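Local coordinates for endo-beta-1,4-glucanase (Ampullaria crossean, PDB 5XBU), which probably hydrolyses internal beta-1,4-glucosidic bonds of cellulose, as expected of a family 45 glycoside hydrolase endoglucanase, at residues A59-Y64 against C121-K126. Residues are numbered along the deposited sequence; the frame is centred on the assembly and turned at random. Where two conformers were deposited one is given.
Sequences APSERY and CGISGK
Ser-61 meets Cys-121, and Arg-63 meets Lys-126, where the backbones of 59-64 and 121-126 come closest, with CA atoms 4.6 Å and 4.8 Å apart. Polar links between the two segments run through two waters rather than direct hydrogen bonds. One molecule accepts from Arg-63 N, in the first turn of helix 62-65, and donates to Cys-121 O and Ile-123 O. The inverse gamma turn centred on Gly-122 joins those two acceptor residues. A second water accepts from Arg-63 NE and donates to Ser-124 O.

The side chains pack directly around these waters. Ser-61 CB rests on Cys-121 CA and CB, both at 3.9 Å, while its OG, which is hydrogen-bonded to His-140 N, also touches Ile-123 CD1. Arg-63 lays its aliphatic root over the backbone of 123-125: CB lies 3.6 Å from Gly-125 C, and CG, set beside the backbone N (chi1 -68°), 3.3 Å from Ile-123 O. Farther out, NH1 forms a salt bridge with Glu-62 OE1, 2.8 Å away; OE1 lies near the guanidinium plane, but NH1 meets it from above the carboxylate plane. The side chain of Lys-126 meets Arg-63 O through CB; its NZ pairs with Asp-67.

The Cys-112–Cys-121 disulfide ties down the start of 121-126. Two water bridges and van der Waals packing thus join this loop to the turn between strand 57-60 and helix 62-65, within the double-psi beta-barrel domain characteristic of family 45 endoglucanases.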
loop_
_atom_site.group_PDB
_atom_site.type_symbol
_atom_site.label_atom_id
_atom_site.label_comp_id
_atom_site.label_asym_id
_atom_site.label_seq_id
_atom_site.Cartn_x
_atom_site.Cartn_y
_atom_site.Cartn_z
ATOM N N ALA A 59 -0.999 -0.809 4.258
ATOM C CA ALA A 59 -1.942 0.278 4.500
ATOM C C ALA A 59 -1.865 1.222 3.306
ATOM O O ALA A 59 -0.958 2.064 3.240
ATOM C CB ALA A 59 -1.574 1.007 5.790
ATOM N N PRO A 60 -2.784 1.126 2.348
ATOM C CA PRO A 60 -2.783 2.072 1.231
ATOM C C PRO A 60 -3.313 3.424 1.658
ATOM O O PRO A 60 -4.102 3.551 2.596
ATOM C CB PRO A 60 -3.723 1.434 0.197
ATOM C CG PRO A 60 -3.896 0.009 0.648
ATOM C CD PRO A 60 -3.808 0.083 2.140
ATOM N N SER A 61 -2.967 4.425 0.867
ATOM C CA SER A 61 -3.573 5.730 0.986
ATOM C C SER A 61 -5.105 5.625 0.968
ATOM O O SER A 61 -5.703 4.803 0.263
ATOM C CB SER A 61 -3.011 6.630 -0.117
ATOM O OG SER A 61 -3.058 6.021 -1.390
ATOM N N GLU A 62 -5.701 6.533 1.741
ATOM C CA GLU A 62 -7.110 6.470 2.117
ATOM C C GLU A 62 -8.073 6.326 0.938
ATOM O O GLU A 62 -9.013 5.528 1.009
ATOM C CB GLU A 62 -7.428 7.749 2.895
ATOM C CG GLU A 62 -8.824 7.838 3.468
ATOM C CD GLU A 62 -9.013 9.068 4.328
ATOM O OE1 GLU A 62 -10.165 9.534 4.377
ATOM O OE2 GLU A 62 -8.054 9.559 4.961
ATOM N N ARG A 63 -7.916 7.133 -0.112
ATOM C CA ARG A 63 -8.910 7.105 -1.177
ATOM C C ARG A 63 -8.877 5.805 -1.970
ATOM O O ARG A 63 -9.921 5.392 -2.485
ATOM C CB ARG A 63 -8.794 8.339 -2.062
ATOM C CG ARG A 63 -9.196 9.624 -1.354
ATOM C CD ARG A 63 -10.740 9.760 -1.159
ATOM N NE ARG A 63 -11.010 10.983 -0.380
ATOM C CZ ARG A 63 -10.961 11.062 0.943
ATOM N NH1 ARG A 63 -10.862 9.957 1.669
ATOM N NH2 ARG A 63 -10.987 12.253 1.521
ATOM N N TYR A 64 -7.736 5.120 -2.078
ATOM C CA TYR A 64 -7.760 3.764 -2.612
ATOM C C TYR A 64 -8.347 2.797 -1.595
ATOM O O TYR A 64 -9.188 1.960 -1.934
ATOM C CB TYR A 64 -6.370 3.294 -3.080
ATOM C CG TYR A 64 -6.396 1.852 -3.500
ATOM C CD1 TYR A 64 -7.077 1.437 -4.639
ATOM C CD2 TYR A 64 -5.808 0.882 -2.712
ATOM C CE1 TYR A 64 -7.162 0.107 -4.984
ATOM C CE2 TYR A 64 -5.900 -0.443 -3.033
ATOM C CZ TYR A 64 -6.568 -0.846 -4.164
ATOM O OH TYR A 64 -6.626 -2.190 -4.430
ATOM N N CYS A 121 0.243 10.147 1.453
ATOM C CA CYS A 121 -1.125 9.647 1.378
ATOM C C CYS A 121 -2.145 10.738 1.117
ATOM O O CYS A 121 -3.333 10.428 0.996
ATOM C CB CYS A 121 -1.480 8.862 2.644
ATOM S SG CYS A 121 -0.355 7.437 2.766
ATOM N N GLY A 122 -1.704 11.993 0.993
ATOM C CA GLY A 122 -2.574 13.116 0.655
ATOM C C GLY A 122 -2.893 13.122 -0.823
ATOM O O GLY A 122 -2.258 13.805 -1.640
ATOM N N ILE A 123 -3.870 12.287 -1.162
ATOM C CA ILE A 123 -4.331 12.063 -2.522
ATOM C C ILE A 123 -5.850 12.220 -2.450
ATOM O O ILE A 123 -6.508 11.473 -1.729
ATOM C CB ILE A 123 -3.937 10.685 -3.083
ATOM C CG1 ILE A 123 -2.439 10.421 -2.848
ATOM C CG2 ILE A 123 -4.300 10.620 -4.556
ATOM C CD1 ILE A 123 -1.976 9.064 -3.303
ATOM N N SER A 124 -6.398 13.191 -3.180
ATOM C CA SER A 124 -7.773 13.599 -2.955
ATOM C C SER A 124 -8.760 12.932 -3.895
ATOM O O SER A 124 -9.873 13.421 -4.033
ATOM C CB SER A 124 -7.907 15.110 -3.020
ATOM O OG SER A 124 -7.583 15.495 -4.330
ATOM N N GLY A 125 -8.393 11.836 -4.529
ATOM C CA GLY A 125 -9.315 11.009 -5.274
ATOM C C GLY A 125 -8.716 9.637 -5.455
ATOM O O GLY A 125 -7.500 9.462 -5.333
ATOM N N LYS A 126 -9.568 8.677 -5.769
ATOM C CA LYS A 126 -9.151 7.305 -5.976
ATOM C C LYS A 126 -8.377 7.184 -7.291
ATOM O O LYS A 126 -8.432 8.068 -8.163
ATOM C CB LYS A 126 -10.401 6.418 -6.027
ATOM C CG LYS A 126 -11.346 6.767 -7.192
ATOM C CD LYS A 126 -12.517 5.835 -7.297
ATOM C CE LYS A 126 -12.312 4.911 -8.444
ATOM N NZ LYS A 126 -13.446 3.979 -8.597
HETATM O O HOH W 1 -5.785 9.226 -0.337
HETATM O O HOH W 2 -12.032 12.748 -2.373
#